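Local coordinates for glycoside hydrolase family 88 protein (PDB 4Q88) that is of undetermined function but is probably a hydrolase acting on carbohydrate substrates, at residues 17-28 and 54-63. Residues are numbered along the deposited sequence; the frame is centred on the assembly and turned at random.
Sequences LEIIHRVNQRYQ and LTGNKDYLQY
With CG of Tyr60 anti to its own carbonyl carbon (chi1 -65°) and CG of His21 placed likewise (chi1 -69°), the phenol of one and the imidazole of the other meet rim to rim, and His21 ND1 lies 2.7 Å from Tyr60 OH in a nearly straight hydrogen bond (168°). Gln25 NE2 donates a second bond to Tyr60 OH, at 3.0 Å and more bent, the oxygen tilted out of the amide plane. The Tyr60 ring is a knob in a hole lined by His21, Asn24, Gln25 and Gln28. Asn24 ND2 lies over the ring centre, 3.4 Å above its plane, and the Asn24 amide is held by hydrogen bonds to Tyr44 and Asn48 of helix 39-55; Asn57 covers part of the opposite face. A leucine in place of Tyr60 would probably leave His21 ND1 and Gln25 NE2 without their shared partner and open a gap above the Asn24 amide. The contact belongs to the (alpha/alpha)6 barrel of the six-hairpin glycosidases, to which family 88 belongs; helix 13-30 packs against the end of helix 39-55, the turn after it and the first turns of helix 58-70. In that turn Thr55 OG1 accepts from Asn57 N in an ST turn and also bonds to Val51 O, Gly56 takes positive phi, and Asn57 N-caps the next helix, its OD1 accepting from Tyr60 N at 2.9 Å. Toward the other end, Gln28 lays its extended chain over a face of Tyr63, CG 3.6 Å from the ring centroid in a CH-pi contact, and its NE2 bonds to Tyr44. Beside the turn, Leu54 CD2 touches Ile20 CD1 at 3.7 Å and Leu17 CD2 at 4.0 Å.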
loop_
_atom_site.group_PDB
_atom_site.type_symbol
_atom_site.label_atom_id
_atom_site.label_comp_id
_atom_site.label_asym_id
_atom_site.label_seq_id
_atom_site.Cartn_x
_atom_site.Cartn_y
_atom_site.Cartn_z
ATOM N N LEU A 17 -6.981 -8.675 -18.377
ATOM C CA LEU A 17 -5.869 -9.572 -18.207
ATOM C C LEU A 17 -4.746 -9.234 -19.168
ATOM O O LEU A 17 -3.568 -9.329 -18.803
ATOM C CB LEU A 17 -6.312 -11.050 -18.353
ATOM C CG LEU A 17 -7.135 -11.492 -17.155
ATOM C CD1 LEU A 17 -7.882 -12.793 -17.468
ATOM C CD2 LEU A 17 -6.300 -11.659 -15.888
ATOM N N GLU A 18 -5.082 -8.853 -20.404
ATOM C CA GLU A 18 -4.051 -8.405 -21.343
ATOM C C GLU A 18 -3.216 -7.243 -20.755
ATOM O O GLU A 18 -1.986 -7.207 -20.888
ATOM C CB GLU A 18 -4.678 -7.966 -22.680
ATOM C CG GLU A 18 -3.638 -7.607 -23.720
ATOM C CD GLU A 18 -3.101 -6.182 -23.571
ATOM O OE1 GLU A 18 -3.875 -5.262 -23.215
ATOM O OE2 GLU A 18 -1.897 -5.965 -23.842
ATOM N N ILE A 19 -3.907 -6.295 -20.148
ATOM C CA ILE A 19 -3.252 -5.143 -19.479
ATOM C C ILE A 19 -2.348 -5.610 -18.348
ATOM O O ILE A 19 -1.174 -5.232 -18.290
ATOM C CB ILE A 19 -4.286 -4.141 -18.951
ATOM C CG1 ILE A 19 -4.944 -3.425 -20.152
ATOM C CG2 ILE A 19 -3.615 -3.137 -18.012
ATOM C CD1 ILE A 19 -6.170 -2.605 -19.816
ATOM N N ILE A 20 -2.894 -6.478 -17.485
ATOM C CA ILE A 20 -2.147 -6.989 -16.349
ATOM C C ILE A 20 -0.878 -7.674 -16.821
ATOM O O ILE A 20 0.226 -7.399 -16.339
ATOM C CB ILE A 20 -3.042 -7.904 -15.497
ATOM C CG1 ILE A 20 -4.084 -7.045 -14.768
ATOM C CG2 ILE A 20 -2.234 -8.668 -14.477
ATOM C CD1 ILE A 20 -5.148 -7.852 -14.064
ATOM N N HIS A 21 -1.017 -8.553 -17.798
ATOM C CA HIS A 21 0.156 -9.256 -18.270
ATOM C C HIS A 21 1.142 -8.332 -19.009
ATOM O O HIS A 21 2.338 -8.497 -18.853
ATOM C CB HIS A 21 -0.256 -10.443 -19.137
ATOM C CG HIS A 21 -0.922 -11.530 -18.380
ATOM N ND1 HIS A 21 -0.295 -12.218 -17.370
ATOM C CD2 HIS A 21 -2.151 -12.077 -18.496
ATOM C CE1 HIS A 21 -1.099 -13.158 -16.911
ATOM N NE2 HIS A 21 -2.245 -13.067 -17.547
ATOM N N ARG A 22 0.643 -7.369 -19.794
ATOM C CA ARG A 22 1.506 -6.396 -20.480
ATOM C C ARG A 22 2.392 -5.656 -19.480
ATOM O O ARG A 22 3.626 -5.603 -19.600
ATOM C CB ARG A 22 0.663 -5.395 -21.264
ATOM C CG ARG A 22 1.509 -4.501 -22.134
ATOM C CD ARG A 22 0.803 -3.292 -22.702
ATOM N NE ARG A 22 -0.637 -3.415 -22.912
ATOM C CZ ARG A 22 -1.457 -2.371 -22.966
ATOM N NH1 ARG A 22 -0.998 -1.126 -22.826
ATOM N NH2 ARG A 22 -2.755 -2.557 -23.114
ATOM N N VAL A 23 1.752 -5.120 -18.439
ATOM C CA VAL A 23 2.467 -4.362 -17.386
ATOM C C VAL A 23 3.444 -5.222 -16.611
ATOM O O VAL A 23 4.597 -4.828 -16.410
ATOM C CB VAL A 23 1.462 -3.691 -16.419
ATOM C CG1 VAL A 23 2.145 -3.070 -15.204
ATOM C CG2 VAL A 23 0.618 -2.679 -17.163
ATOM N N ASN A 24 3.005 -6.414 -16.214
ATOM C CA ASN A 24 3.835 -7.238 -15.366
ATOM C C ASN A 24 4.986 -7.847 -16.153
ATOM O O ASN A 24 6.096 -7.940 -15.629
ATOM C CB ASN A 24 3.039 -8.316 -14.624
ATOM C CG ASN A 24 3.592 -8.578 -13.226
ATOM O OD1 ASN A 24 4.232 -7.694 -12.616
ATOM N ND2 ASN A 24 3.390 -9.790 -12.721
ATOM N N GLN A 25 4.730 -8.256 -17.395
ATOM C CA GLN A 25 5.805 -8.822 -18.215
ATOM C C GLN A 25 6.851 -7.810 -18.576
ATOM O O GLN A 25 8.028 -8.129 -18.537
ATOM C CB GLN A 25 5.264 -9.515 -19.440
ATOM C CG GLN A 25 4.620 -10.804 -18.998
ATOM C CD GLN A 25 3.813 -11.483 -20.062
ATOM O OE1 GLN A 25 3.920 -11.166 -21.250
ATOM N NE2 GLN A 25 2.982 -12.438 -19.636
ATOM N N ARG A 26 6.434 -6.594 -18.868
ATOM C CA ARG A 26 7.391 -5.512 -19.145
ATOM C C ARG A 26 8.296 -5.321 -17.958
ATOM O O ARG A 26 9.527 -5.283 -18.096
ATOM C CB ARG A 26 6.671 -4.219 -19.479
ATOM C CG ARG A 26 7.609 -3.059 -19.860
ATOM C CD ARG A 26 6.975 -1.710 -19.614
ATOM N NE ARG A 26 7.952 -0.645 -19.371
ATOM C CZ ARG A 26 8.330 -0.189 -18.164
ATOM N NH1 ARG A 26 7.839 -0.706 -17.003
ATOM N NH2 ARG A 26 9.229 0.808 -18.114
ATOM N N TYR A 27 7.710 -5.226 -16.760
ATOM C CA TYR A 27 8.531 -4.977 -15.575
ATOM C C TYR A 27 9.527 -6.131 -15.311
ATOM O O TYR A 27 10.725 -5.896 -15.109
ATOM C CB TYR A 27 7.637 -4.715 -14.338
ATOM C CG TYR A 27 8.463 -4.378 -13.163
ATOM C CD1 TYR A 27 8.898 -3.079 -12.963
ATOM C CD2 TYR A 27 8.855 -5.345 -12.271
ATOM C CE1 TYR A 27 9.714 -2.763 -11.904
ATOM C CE2 TYR A 27 9.671 -5.044 -11.207
ATOM C CZ TYR A 27 10.084 -3.744 -11.025
ATOM O OH TYR A 27 10.888 -3.419 -9.964
ATOM N N GLN A 28 9.045 -7.381 -15.357
ATOM C CA GLN A 28 9.903 -8.518 -15.048
ATOM C C GLN A 28 10.951 -8.775 -16.132
ATOM O O GLN A 28 12.042 -9.256 -15.823
ATOM C CB GLN A 28 9.083 -9.789 -14.769
ATOM C CG GLN A 28 8.206 -9.632 -13.532
ATOM C CD GLN A 28 7.492 -10.885 -13.094
ATOM O OE1 GLN A 28 7.676 -11.965 -13.653
ATOM N NE2 GLN A 28 6.700 -10.757 -12.038
ATOM N N LEU A 54 -4.606 -13.935 -8.688
ATOM C CA LEU A 54 -5.644 -13.784 -9.702
ATOM C C LEU A 54 -5.421 -14.767 -10.834
ATOM O O LEU A 54 -6.389 -15.217 -11.434
ATOM C CB LEU A 54 -5.624 -12.389 -10.311
ATOM C CG LEU A 54 -6.691 -12.051 -11.318
ATOM C CD1 LEU A 54 -8.046 -11.900 -10.648
ATOM C CD2 LEU A 54 -6.293 -10.767 -12.036
ATOM N N THR A 55 -4.172 -15.093 -11.113
ATOM C CA THR A 55 -3.832 -15.788 -12.357
ATOM C C THR A 55 -3.186 -17.157 -12.203
ATOM O O THR A 55 -3.152 -17.952 -13.149
ATOM C CB THR A 55 -2.858 -14.954 -13.243
ATOM O OG1 THR A 55 -1.559 -14.880 -12.630
ATOM C CG2 THR A 55 -3.415 -13.564 -13.578
ATOM N N GLY A 56 -2.599 -17.424 -11.060
ATOM C CA GLY A 56 -1.842 -18.635 -10.864
ATOM C C GLY A 56 -0.580 -18.789 -11.669
ATOM O O GLY A 56 -0.056 -19.897 -11.794
ATOM N N ASN A 57 -0.056 -17.694 -12.190
ATOM C CA ASN A 57 1.044 -17.747 -13.125
ATOM C C ASN A 57 2.324 -18.180 -12.413
ATOM O O ASN A 57 2.814 -17.491 -11.523
ATOM C CB ASN A 57 1.202 -16.396 -13.835
ATOM C CG ASN A 57 2.298 -16.403 -14.889
ATOM O OD1 ASN A 57 3.455 -16.641 -14.591
ATOM N ND2 ASN A 57 1.929 -16.121 -16.133
ATOM N N LYS A 58 2.893 -19.338 -12.796
ATOM C CA LYS A 58 4.080 -19.840 -12.084
ATOM C C LYS A 58 5.370 -19.086 -12.352
ATOM O O LYS A 58 6.246 -19.103 -11.513
ATOM C CB LYS A 58 4.294 -21.347 -12.326
ATOM C CG LYS A 58 3.284 -22.215 -11.591
ATOM C CD LYS A 58 3.396 -23.677 -12.048
ATOM C CE LYS A 58 2.382 -24.596 -11.368
ATOM N NZ LYS A 58 1.001 -24.472 -11.932
ATOM N N ASP A 59 5.497 -18.425 -13.500
ATOM C CA ASP A 59 6.680 -17.585 -13.768
ATOM C C ASP A 59 6.684 -16.336 -12.868
ATOM O O ASP A 59 7.714 -15.919 -12.351
ATOM C CB ASP A 59 6.700 -17.156 -15.241
ATOM C CG ASP A 59 6.932 -18.346 -16.186
ATOM O OD1 ASP A 59 7.616 -19.309 -15.796
ATOM O OD2 ASP A 59 6.378 -18.334 -17.279
ATOM N N TYR A 60 5.515 -15.749 -12.686
ATOM C CA TYR A 60 5.400 -14.563 -11.834
ATOM C C TYR A 60 5.714 -14.972 -10.406
ATOM O O TYR A 60 6.428 -14.286 -9.701
ATOM C CB TYR A 60 4.004 -13.924 -11.904
ATOM C CG TYR A 60 3.580 -13.341 -13.224
ATOM C CD1 TYR A 60 4.498 -12.967 -14.212
ATOM C CD2 TYR A 60 2.261 -13.084 -13.457
ATOM C CE1 TYR A 60 4.067 -12.412 -15.416
ATOM C CE2 TYR A 60 1.831 -12.551 -14.647
ATOM C CZ TYR A 60 2.740 -12.222 -15.629
ATOM O OH TYR A 60 2.274 -11.705 -16.818
ATOM N N LEU A 61 5.253 -16.147 -9.997
ATOM C CA LEU A 61 5.554 -16.634 -8.650
ATOM C C LEU A 61 7.064 -16.798 -8.446
ATOM O O LEU A 61 7.635 -16.429 -7.415
ATOM C CB LEU A 61 4.843 -17.962 -8.392
ATOM C CG LEU A 61 4.878 -18.444 -6.942
ATOM C CD1 LEU A 61 4.010 -17.494 -6.125
ATOM C CD2 LEU A 61 4.365 -19.902 -6.912
ATOM N N GLN A 62 7.721 -17.363 -9.451
ATOM C CA GLN A 62 9.134 -17.625 -9.358
ATOM C C GLN A 62 9.902 -16.319 -9.305
ATOM O O GLN A 62 10.989 -16.275 -8.712
ATOM C CB GLN A 62 9.619 -18.411 -10.590
ATOM C CG GLN A 62 11.050 -18.939 -10.414
ATOM C CD GLN A 62 11.124 -19.943 -9.280
ATOM O OE1 GLN A 62 10.266 -20.795 -9.162
ATOM N NE2 GLN A 62 12.126 -19.832 -8.435
ATOM N N TYR A 63 9.364 -15.253 -9.894
ATOM C CA TYR A 63 10.038 -13.938 -9.781
ATOM C C TYR A 63 10.115 -13.477 -8.310
ATOM O O TYR A 63 11.176 -12.977 -7.851
ATOM C CB TYR A 63 9.357 -12.907 -10.678
ATOM C CG TYR A 63 10.074 -11.598 -10.851
ATOM C CD1 TYR A 63 9.810 -10.537 -10.000
ATOM C CD2 TYR A 63 10.959 -11.381 -11.908
ATOM C CE1 TYR A 63 10.441 -9.318 -10.149
ATOM C CE2 TYR A 63 11.622 -10.149 -12.056
ATOM C CZ TYR A 63 11.344 -9.116 -11.159
ATOM O OH TYR A 63 11.923 -7.873 -11.280
HETATM O O HOH W 1 12.787 -6.232 -9.531
#